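Catechol O-methyltransferase (PDB 7CVW) catalyses the magnesium-dependent transfer of a methyl group from S-adenosyl-L-methionine to a hydroxyl of catechol-like compounds, without regiospecificity between the meta and para positions. Local coordinates at residues Gln4-Tyr12 / Leu204-Tyr212; Ala26-Pro37 / Lys93-Arg104. All coordinates share one frame; numbering follows the deposited sequence.

Overall arrangement
The chain begins with helix 4-17, and contact 1 sets its first turns against residues 204-212, the end of strand 199-206 and the loop that leads to strand 213-220. This closes a loop of some 190 residues that spans most of the Rossmann-like methyltransferase domain. Helix 22-34 follows directly. In contact 2 it packs on helix 92-104, which comes after strand 84-89, and closes a much shorter loop. Contact 2 therefore lies wholly within the span of contact 1, and the two do not cross. Their centres lie about 24 Å apart. Contact 1 ties the N terminus to the antiparallel edge of the sheet, and contact 2 ties helix 22-34 to helix 92-104 beside the bound S-adenosyl-L-homocysteine.

Contact 1 (Gln4-Tyr12 / Leu204-Tyr212); sequences QIFESVDHY and LQMVGVKEY
Phe6 lays one face of its ring against Val207. Phe6 CG lies anti to the carbonyl carbon (chi1 -53°), which turns the ring toward this valine. Val207 CB stands 4.1 Å from the centroid of the Phe6 ring, a CH-pi contact displaced toward the rim. Val207 CG2 comes to 3.5 Å from Phe6 CD1. The other face of the ring is covered by Ile5 CG2 of the same helix, which leaves the ring held between two aliphatic groups. The backbone of Phe6 takes part as well. Its carbonyl O receives a CA-H...O contact from Gly208 CA at 3.5 Å. One residue on, Glu7 uses its aliphatic part, with CG 3.6 Å from Gly208 O.

Asp10 makes the polar link. Val209 N donates to Asp10 OD2 at 2.9 Å with an N-H...O angle of 159°, and it meets the carboxylate from above its plane. Asp10 OD1 is bound by Asn44 of helix 43-55, so the carboxylate joins three parts of the chain. Gly208 CA lies 3.4 Å from Asp10 OD2, so the loop backbone comes right up to the carboxylate. His11 ends the contact. Val209 CG1 touches the edge of its ring, 3.6 Å from His11 CE1. The ring is turned back along the helix, where His11 ND1 makes a weak bond to Glu7 O.

Phe6 also meets Tyr212 of the second subunit edge-to-face, and the reverse pair forms too. The contact thus packs an N-terminal helix on the turn between the antiparallel strands 199-206 and 213-220, at the dimer interface of this class I methyltransferase fold.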
loop_
_atom_site.group_PDB
_atom_site.type_symbol
_atom_site.label_atom_id
_atom_site.label_comp_id
_atom_site.label_asym_id
_atom_site.label_seq_id
_atom_site.Cartn_x
_atom_site.Cartn_y
_atom_site.Cartn_z
ATOM N N GLN A 4 22.061 0.303 5.734
ATOM C CA GLN A 4 22.031 -0.956 6.507
ATOM C C GLN A 4 20.713 -1.075 7.277
ATOM O O GLN A 4 20.193 -2.178 7.281
ATOM C CB GLN A 4 23.229 -1.041 7.450
ATOM C CG GLN A 4 23.263 -2.339 8.243
ATOM C CD GLN A 4 23.553 -3.539 7.371
ATOM O OE1 GLN A 4 24.707 -3.808 7.026
ATOM N NE2 GLN A 4 22.512 -4.280 7.009
ATOM N N ILE A 5 20.221 -0.027 7.948
ATOM C CA ILE A 5 19.014 -0.177 8.821
ATOM C C ILE A 5 17.854 -0.648 7.941
ATOM O O ILE A 5 17.112 -1.552 8.370
ATOM C CB ILE A 5 18.608 1.083 9.618
ATOM C CG1 ILE A 5 17.539 0.781 10.673
ATOM C CG2 ILE A 5 18.129 2.198 8.701
ATOM C CD1 ILE A 5 17.927 -0.217 11.720
ATOM N N PHE A 6 17.667 -0.049 6.764
ATOM C CA PHE A 6 16.506 -0.423 5.911
ATOM C C PHE A 6 16.615 -1.886 5.472
ATOM O O PHE A 6 15.598 -2.601 5.435
ATOM C CB PHE A 6 16.351 0.504 4.711
ATOM C CG PHE A 6 16.302 1.953 5.108
ATOM C CD1 PHE A 6 15.344 2.422 5.993
ATOM C CD2 PHE A 6 17.225 2.844 4.591
ATOM C CE1 PHE A 6 15.315 3.759 6.354
ATOM C CE2 PHE A 6 17.213 4.175 4.981
ATOM C CZ PHE A 6 16.236 4.634 5.831
ATOM N N GLU A 7 17.823 -2.348 5.149
ATOM C CA GLU A 7 18.036 -3.765 4.774
ATOM C C GLU A 7 17.751 -4.646 5.994
ATOM O O GLU A 7 17.041 -5.639 5.851
ATOM C CB GLU A 7 19.468 -3.965 4.288
ATOM C CG GLU A 7 19.809 -3.129 3.075
ATOM C CD GLU A 7 21.272 -3.214 2.660
ATOM O OE1 GLU A 7 22.023 -3.954 3.345
ATOM O OE2 GLU A 7 21.656 -2.536 1.653
ATOM N N SER A 8 18.288 -4.302 7.162
ATOM C CA SER A 8 18.082 -5.129 8.380
ATOM C C SER A 8 16.588 -5.222 8.689
ATOM O O SER A 8 16.082 -6.318 9.017
ATOM C CB SER A 8 18.842 -4.574 9.537
ATOM O OG SER A 8 20.228 -4.638 9.255
ATOM N N VAL A 9 15.883 -4.099 8.610
ATOM C CA VAL A 9 14.423 -4.099 8.887
ATOM C C VAL A 9 13.691 -4.925 7.822
ATOM O O VAL A 9 12.743 -5.648 8.170
ATOM C CB VAL A 9 13.858 -2.675 9.031
ATOM C CG1 VAL A 9 12.343 -2.671 9.000
ATOM C CG2 VAL A 9 14.360 -2.051 10.324
ATOM N N ASP A 10 14.111 -4.833 6.558
ATOM C CA ASP A 10 13.454 -5.631 5.490
ATOM C C ASP A 10 13.606 -7.124 5.827
ATOM O O ASP A 10 12.640 -7.858 5.675
ATOM C CB ASP A 10 13.979 -5.291 4.093
ATOM C CG ASP A 10 12.892 -5.091 3.025
ATOM O OD1 ASP A 10 11.729 -4.827 3.376
ATOM O OD2 ASP A 10 13.241 -5.136 1.846
ATOM N N HIS A 11 14.768 -7.563 6.307
ATOM C CA HIS A 11 15.007 -8.988 6.648
ATOM C C HIS A 11 14.124 -9.402 7.829
ATOM O O HIS A 11 13.572 -10.489 7.806
ATOM C CB HIS A 11 16.488 -9.227 6.965
ATOM C CG HIS A 11 17.362 -9.428 5.779
ATOM N ND1 HIS A 11 17.369 -8.585 4.689
ATOM C CD2 HIS A 11 18.303 -10.368 5.529
ATOM C CE1 HIS A 11 18.274 -8.988 3.814
ATOM N NE2 HIS A 11 18.856 -10.086 4.304
ATOM N N TYR A 12 14.013 -8.538 8.836
ATOM C CA TYR A 12 13.106 -8.748 9.983
ATOM C C TYR A 12 11.667 -8.972 9.484
ATOM O O TYR A 12 11.000 -9.900 9.906
ATOM C CB TYR A 12 13.217 -7.547 10.917
ATOM C CG TYR A 12 12.140 -7.435 11.959
ATOM C CD1 TYR A 12 12.256 -8.056 13.193
ATOM C CD2 TYR A 12 11.079 -6.578 11.774
ATOM C CE1 TYR A 12 11.312 -7.864 14.189
ATOM C CE2 TYR A 12 10.109 -6.406 12.737
ATOM C CZ TYR A 12 10.234 -7.030 13.961
ATOM O OH TYR A 12 9.278 -6.839 14.915
ATOM N N LEU A 204 4.058 5.916 -3.051
ATOM C CA LEU A 204 4.584 5.367 -1.781
ATOM C C LEU A 204 6.093 5.327 -1.880
ATOM O O LEU A 204 6.601 4.552 -2.702
ATOM C CB LEU A 204 4.135 3.923 -1.561
ATOM C CG LEU A 204 2.708 3.699 -1.124
ATOM C CD1 LEU A 204 2.386 2.198 -1.154
ATOM C CD2 LEU A 204 2.501 4.259 0.274
ATOM N N GLN A 205 6.776 6.051 -1.013
ATOM C CA GLN A 205 8.232 5.924 -0.866
ATOM C C GLN A 205 8.542 4.526 -0.332
ATOM O O GLN A 205 7.823 4.044 0.570
ATOM C CB GLN A 205 8.788 7.012 0.035
ATOM C CG GLN A 205 8.539 8.422 -0.479
ATOM C CD GLN A 205 9.334 9.469 0.263
ATOM O OE1 GLN A 205 8.790 10.456 0.791
ATOM N NE2 GLN A 205 10.633 9.285 0.271
ATOM N N MET A 206 9.583 3.909 -0.867
ATOM C CA MET A 206 9.957 2.545 -0.438
ATOM C C MET A 206 11.441 2.447 -0.128
ATOM O O MET A 206 12.280 2.964 -0.871
ATOM C CB MET A 206 9.552 1.521 -1.487
ATOM C CG MET A 206 8.044 1.391 -1.545
ATOM S SD MET A 206 7.571 -0.020 -2.543
ATOM C CE MET A 206 5.788 0.123 -2.395
ATOM N N VAL A 207 11.712 1.767 0.985
ATOM C CA VAL A 207 13.088 1.433 1.428
ATOM C C VAL A 207 13.121 -0.047 1.798
ATOM O O VAL A 207 12.055 -0.668 1.986
ATOM C CB VAL A 207 13.550 2.339 2.582
ATOM C CG1 VAL A 207 13.669 3.778 2.108
ATOM C CG2 VAL A 207 12.622 2.252 3.787
ATOM N N GLY A 208 14.318 -0.613 1.842
ATOM C CA GLY A 208 14.501 -2.034 2.164
ATOM C C GLY A 208 15.776 -2.558 1.555
ATOM O O GLY A 208 16.763 -1.846 1.546
ATOM N N VAL A 209 15.743 -3.789 1.063
ATOM C CA VAL A 209 16.942 -4.430 0.468
ATOM C C VAL A 209 17.334 -3.740 -0.842
ATOM O O VAL A 209 18.509 -3.834 -1.224
ATOM C CB VAL A 209 16.760 -5.943 0.297
ATOM C CG1 VAL A 209 16.686 -6.627 1.651
ATOM C CG2 VAL A 209 15.583 -6.313 -0.586
ATOM N N LYS A 210 16.406 -3.116 -1.554
ATOM C CA LYS A 210 16.730 -2.407 -2.813
ATOM C C LYS A 210 17.010 -0.929 -2.516
ATOM O O LYS A 210 16.652 -0.428 -1.428
ATOM C CB LYS A 210 15.574 -2.540 -3.804
ATOM C CG LYS A 210 15.184 -3.972 -4.142
ATOM C CD LYS A 210 14.099 -4.049 -5.202
ATOM C CE LYS A 210 14.543 -3.565 -6.565
ATOM N NZ LYS A 210 13.544 -3.882 -7.597
ATOM N N GLU A 211 17.627 -0.259 -3.476
ATOM C CA GLU A 211 17.861 1.199 -3.433
ATOM C C GLU A 211 16.524 1.900 -3.153
ATOM O O GLU A 211 15.463 1.516 -3.741
ATOM C CB GLU A 211 18.517 1.656 -4.734
ATOM C CG GLU A 211 18.864 3.136 -4.774
ATOM C CD GLU A 211 19.372 3.631 -6.129
ATOM O OE1 GLU A 211 20.567 3.906 -6.228
ATOM O OE2 GLU A 211 18.567 3.741 -7.078
ATOM N N TYR A 212 16.571 2.891 -2.267
ATOM C CA TYR A 212 15.469 3.830 -2.002
ATOM C C TYR A 212 14.760 4.161 -3.322
ATOM O O TYR A 212 15.415 4.582 -4.309
ATOM C CB TYR A 212 16.054 5.074 -1.334
ATOM C CG TYR A 212 15.149 6.278 -1.235
ATOM C CD1 TYR A 212 13.830 6.202 -0.820
ATOM C CD2 TYR A 212 15.665 7.537 -1.503
ATOM C CE1 TYR A 212 13.040 7.336 -0.705
ATOM C CE2 TYR A 212 14.904 8.674 -1.334
ATOM C CZ TYR A 212 13.581 8.580 -0.974
ATOM O OH TYR A 212 12.829 9.705 -0.832
#

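Contact 2 (Ala26-Pro37 / Lys93-Arg104); sequences AATNSLAEAGMP and KHAAVAQKNIDR. With SAH (S-adenosyl-L-homocysteine), chain E.
Met36 and His94 meet where two nearly antiparallel helices of the Rossmann-like methyltransferase fold pack, their axes 9.9 Å apart at 155°. A Schellman motif with Gly35 at positive phi follows the first helix and turns Met36 back onto helix 93-104. The Met36 chain bends at its third torsion (chi3 66°), which brings CE over one face of the His94 ring, 3.8 Å from its centroid. Met36 SD also packs on Val97. Farther along, Val97 CG1 lies 3.4 Å from Ser30 OG. This hydroxyl donates to Ala27 O and accepts a bond from Asn101 ND2 at 2.9 Å, in the amide plane. Asn101 ND2 also reaches Ala68 O, so the amide joins both helices to a loop.

The solvent side is more polar and rests on the long side chains of Arg104 and Lys93. Ala26 CB rests over one face of the Arg104 guanidinium, which is steered by a bond from Arg104 NH1 to Asn101 OD1. At the other end, Lys93 NZ binds Ala34 O at 2.8 Å and Gly35 O only weakly, tying the turn after the helix to helix 93-104. On the buried side lies the bound product of the methyl donor: His94 ND1 donates to the ribose O3' of S-adenosyl-L-homocysteine at 2.9 Å.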
loop_
_atom_site.group_PDB
_atom_site.type_symbol
_atom_site.label_atom_id
_atom_site.label_comp_id
_atom_site.label_asym_id
_atom_site.label_seq_id
_atom_site.Cartn_x
_atom_site.Cartn_y
_atom_site.Cartn_z
ATOM N N ALA A 26 13.866 -20.119 -6.904
ATOM C CA ALA A 26 14.400 -20.612 -8.192
ATOM C C ALA A 26 14.315 -19.466 -9.215
ATOM O O ALA A 26 15.235 -19.310 -10.028
ATOM C CB ALA A 26 13.652 -21.847 -8.631
ATOM N N ALA A 27 13.246 -18.680 -9.203
ATOM C CA ALA A 27 13.153 -17.507 -10.109
ATOM C C ALA A 27 14.318 -16.542 -9.840
ATOM O O ALA A 27 14.977 -16.040 -10.775
ATOM C CB ALA A 27 11.826 -16.804 -9.925
ATOM N N THR A 28 14.607 -16.258 -8.590
ATOM C CA THR A 28 15.737 -15.373 -8.233
ATOM C C THR A 28 17.040 -16.005 -8.720
ATOM O O THR A 28 17.867 -15.323 -9.335
ATOM C CB THR A 28 15.767 -15.087 -6.729
ATOM O OG1 THR A 28 14.560 -14.391 -6.418
ATOM C CG2 THR A 28 16.959 -14.259 -6.298
ATOM N N ASN A 29 17.222 -17.296 -8.479
ATOM C CA ASN A 29 18.480 -17.992 -8.853
ATOM C C ASN A 29 18.660 -17.968 -10.368
ATOM O O ASN A 29 19.824 -17.878 -10.848
ATOM C CB ASN A 29 18.503 -19.416 -8.286
ATOM C CG ASN A 29 18.725 -19.416 -6.789
ATOM O OD1 ASN A 29 19.259 -18.446 -6.245
ATOM N ND2 ASN A 29 18.282 -20.464 -6.110
ATOM N N SER A 30 17.560 -17.964 -11.124
ATOM C CA SER A 30 17.639 -18.046 -12.602
ATOM C C SER A 30 18.322 -16.786 -13.150
ATOM O O SER A 30 18.858 -16.841 -14.261
ATOM C CB SER A 30 16.281 -18.300 -13.229
ATOM O OG SER A 30 15.471 -17.135 -13.163
ATOM N N LEU A 31 18.256 -15.667 -12.443
ATOM C CA LEU A 31 18.767 -14.377 -12.964
ATOM C C LEU A 31 20.267 -14.471 -13.226
ATOM O O LEU A 31 20.700 -14.123 -14.307
ATOM C CB LEU A 31 18.469 -13.252 -11.974
ATOM C CG LEU A 31 16.992 -12.914 -11.840
ATOM C CD1 LEU A 31 16.786 -12.001 -10.652
ATOM C CD2 LEU A 31 16.435 -12.279 -13.110
ATOM N N ALA A 32 21.067 -14.847 -12.242
ATOM C CA ALA A 32 22.530 -14.828 -12.454
ATOM C C ALA A 32 22.888 -15.875 -13.525
ATOM O O ALA A 32 23.695 -15.554 -14.405
ATOM C CB ALA A 32 23.277 -15.034 -11.171
ATOM N N GLU A 33 22.284 -17.060 -13.485
ATOM C CA GLU A 33 22.544 -18.162 -14.453
ATOM C C GLU A 33 22.275 -17.665 -15.890
ATOM O O GLU A 33 22.986 -18.067 -16.841
ATOM C CB GLU A 33 21.678 -19.348 -14.024
ATOM C CG GLU A 33 21.586 -20.482 -15.015
ATOM C CD GLU A 33 20.492 -21.509 -14.736
ATOM O OE1 GLU A 33 19.507 -21.176 -14.034
ATOM O OE2 GLU A 33 20.616 -22.640 -15.250
ATOM N N ALA A 34 21.233 -16.856 -16.073
ATOM C CA ALA A 34 20.775 -16.385 -17.398
ATOM C C ALA A 34 21.464 -15.078 -17.805
ATOM O O ALA A 34 21.182 -14.635 -18.930
ATOM C CB ALA A 34 19.282 -16.221 -17.392
ATOM N N GLY A 35 22.307 -14.489 -16.958
ATOM C CA GLY A 35 22.969 -13.204 -17.250
ATOM C C GLY A 35 21.964 -12.068 -17.306
ATOM O O GLY A 35 22.116 -11.142 -18.115
ATOM N N MET A 36 20.984 -12.099 -16.407
ATOM C CA MET A 36 19.884 -11.082 -16.332
ATOM C C MET A 36 20.137 -10.161 -15.160
ATOM O O MET A 36 20.700 -10.592 -14.168
ATOM C CB MET A 36 18.540 -11.802 -16.194
ATOM C CG MET A 36 18.113 -12.548 -17.454
ATOM S SD MET A 36 16.733 -13.723 -17.235
ATOM C CE MET A 36 15.414 -12.580 -16.841
ATOM N N PRO A 37 19.694 -8.893 -15.246
ATOM C CA PRO A 37 19.894 -7.967 -14.136
ATOM C C PRO A 37 19.084 -8.372 -12.894
ATOM O O PRO A 37 17.981 -8.881 -13.021
ATOM C CB PRO A 37 19.462 -6.627 -14.721
ATOM C CG PRO A 37 18.480 -6.992 -15.806
ATOM C CD PRO A 37 18.962 -8.308 -16.373
ATOM N N LYS A 93 14.960 -13.912 -24.431
ATOM C CA LYS A 93 15.719 -14.709 -23.443
ATOM C C LYS A 93 15.045 -14.586 -22.075
ATOM O O LYS A 93 14.804 -15.612 -21.389
ATOM C CB LYS A 93 17.169 -14.235 -23.372
ATOM C CG LYS A 93 18.032 -14.989 -22.378
ATOM C CD LYS A 93 19.358 -14.343 -22.110
ATOM C CE LYS A 93 19.283 -13.168 -21.162
ATOM N NZ LYS A 93 20.638 -12.679 -20.833
ATOM N N HIS A 94 14.718 -13.358 -21.656
ATOM C CA HIS A 94 13.984 -13.134 -20.392
ATOM C C HIS A 94 12.660 -13.888 -20.423
ATOM O O HIS A 94 12.341 -14.571 -19.463
ATOM C CB HIS A 94 13.718 -11.647 -20.185
ATOM C CG HIS A 94 14.948 -10.852 -19.948
ATOM N ND1 HIS A 94 14.894 -9.589 -19.387
ATOM C CD2 HIS A 94 16.254 -11.119 -20.170
ATOM C CE1 HIS A 94 16.124 -9.121 -19.269
ATOM N NE2 HIS A 94 16.991 -10.043 -19.753
ATOM N N ALA A 95 11.941 -13.810 -21.534
ATOM C CA ALA A 95 10.608 -14.441 -21.637
ATOM C C ALA A 95 10.764 -15.955 -21.492
ATOM O O ALA A 95 9.896 -16.585 -20.865
ATOM C CB ALA A 95 9.963 -14.041 -22.939
ATOM N N ALA A 96 11.803 -16.541 -22.087
ATOM C CA ALA A 96 12.031 -18.015 -22.020
ATOM C C ALA A 96 12.345 -18.414 -20.571
ATOM O O ALA A 96 11.876 -19.485 -20.110
ATOM C CB ALA A 96 13.139 -18.450 -22.944
ATOM N N VAL A 97 13.155 -17.611 -19.885
ATOM C CA VAL A 97 13.514 -17.867 -18.468
ATOM C C VAL A 97 12.271 -17.747 -17.605
ATOM O O VAL A 97 12.028 -18.671 -16.786
ATOM C CB VAL A 97 14.634 -16.933 -17.998
ATOM C CG1 VAL A 97 14.841 -17.032 -16.492
ATOM C CG2 VAL A 97 15.896 -17.260 -18.759
ATOM N N ALA A 98 11.481 -16.679 -17.791
ATOM C CA ALA A 98 10.234 -16.510 -17.037
ATOM C C ALA A 98 9.321 -17.718 -17.303
ATOM O O ALA A 98 8.633 -18.181 -16.369
ATOM C CB ALA A 98 9.584 -15.211 -17.404
ATOM N N GLN A 99 9.244 -18.204 -18.546
ATOM C CA GLN A 99 8.293 -19.299 -18.854
ATOM C C GLN A 99 8.679 -20.545 -18.044
ATOM O O GLN A 99 7.783 -21.173 -17.461
ATOM C CB GLN A 99 8.278 -19.626 -20.337
ATOM C CG GLN A 99 7.263 -20.709 -20.661
ATOM C CD GLN A 99 5.848 -20.193 -20.565
ATOM O OE1 GLN A 99 5.488 -19.249 -21.263
ATOM N NE2 GLN A 99 5.059 -20.756 -19.655
ATOM N N LYS A 100 9.969 -20.856 -17.964
ATOM C CA LYS A 100 10.458 -22.016 -17.176
ATOM C C LYS A 100 10.079 -21.810 -15.707
ATOM O O LYS A 100 9.667 -22.774 -15.033
ATOM C CB LYS A 100 11.969 -22.178 -17.321
ATOM C CG LYS A 100 12.546 -23.416 -16.648
ATOM C CD LYS A 100 14.007 -23.646 -16.989
ATOM C CE LYS A 100 14.800 -24.189 -15.821
ATOM N NZ LYS A 100 15.869 -25.116 -16.265
ATOM N N ASN A 101 10.226 -20.588 -15.199
ATOM C CA ASN A 101 9.984 -20.283 -13.769
ATOM C C ASN A 101 8.484 -20.377 -13.456
ATOM O O ASN A 101 8.099 -20.869 -12.366
ATOM C CB ASN A 101 10.577 -18.922 -13.419
ATOM C CG ASN A 101 12.086 -18.873 -13.519
ATOM O OD1 ASN A 101 12.767 -19.900 -13.433
ATOM N ND2 ASN A 101 12.628 -17.670 -13.621
ATOM N N ILE A 102 7.646 -19.910 -14.377
ATOM C CA ILE A 102 6.158 -19.995 -14.268
ATOM C C ILE A 102 5.735 -21.477 -14.303
ATOM O O ILE A 102 4.860 -21.889 -13.537
ATOM C CB ILE A 102 5.536 -19.181 -15.422
ATOM C CG1 ILE A 102 5.626 -17.670 -15.175
ATOM C CG2 ILE A 102 4.122 -19.661 -15.762
ATOM C CD1 ILE A 102 5.035 -17.173 -13.901
ATOM N N ASP A 103 6.375 -22.269 -15.152
ATOM C CA ASP A 103 6.074 -23.715 -15.283
ATOM C C ASP A 103 6.427 -24.388 -13.954
ATOM O O ASP A 103 5.618 -25.202 -13.460
ATOM C CB ASP A 103 6.823 -24.315 -16.472
ATOM C CG ASP A 103 6.382 -23.846 -17.854
ATOM O OD1 ASP A 103 5.344 -23.183 -17.964
ATOM O OD2 ASP A 103 7.110 -24.152 -18.823
ATOM N N ARG A 104 7.585 -24.055 -13.376
ATOM C CA ARG A 104 8.052 -24.647 -12.102
ATOM C C ARG A 104 7.020 -24.312 -11.021
ATOM O O ARG A 104 6.760 -25.171 -10.154
ATOM C CB ARG A 104 9.426 -24.103 -11.702
ATOM C CG ARG A 104 10.016 -24.787 -10.476
ATOM C CD ARG A 104 11.324 -24.191 -10.038
ATOM N NE ARG A 104 12.337 -24.438 -11.043
ATOM C CZ ARG A 104 12.801 -23.549 -11.931
ATOM N NH1 ARG A 104 12.388 -22.292 -11.939
ATOM N NH2 ARG A 104 13.716 -23.915 -12.810
HETATM N N SAH E . 8.498 -6.964 -12.775
HETATM C CA SAH E . 9.761 -7.728 -12.749
HETATM C CB SAH E . 10.944 -6.837 -13.158
HETATM C CG SAH E . 10.831 -6.245 -14.523
HETATM S SD SAH E . 12.509 -5.613 -14.929
HETATM C C SAH E . 9.930 -8.248 -11.320
HETATM O O SAH E . 10.209 -9.382 -11.172
HETATM O OXT SAH E . 9.783 -7.446 -10.462
HETATM C "C5'" SAH E . 12.154 -4.748 -16.490
HETATM C "C4'" SAH E . 11.830 -5.712 -17.597
HETATM O "O4'" SAH E . 11.258 -4.937 -18.657
HETATM C "C3'" SAH E . 13.024 -6.460 -18.231
HETATM O "O3'" SAH E . 12.828 -7.861 -18.271
HETATM C "C2'" SAH E . 13.116 -5.880 -19.645
HETATM O "O2'" SAH E . 13.597 -6.784 -20.602
HETATM C "C1'" SAH E . 11.665 -5.497 -19.870
HETATM N N9 SAH E . 11.448 -4.537 -20.928
HETATM C C8 SAH E . 12.299 -3.570 -21.374
HETATM N N7 SAH E . 11.818 -2.885 -22.373
HETATM C C5 SAH E . 10.573 -3.433 -22.606
HETATM C C6 SAH E . 9.553 -3.139 -23.533
HETATM N N6 SAH E . 9.651 -2.204 -24.454
HETATM N N1 SAH E . 8.448 -3.886 -23.491
HETATM C C2 SAH E . 8.360 -4.841 -22.566
HETATM N N3 SAH E . 9.252 -5.215 -21.665
HETATM C C4 SAH E . 10.337 -4.451 -21.713
#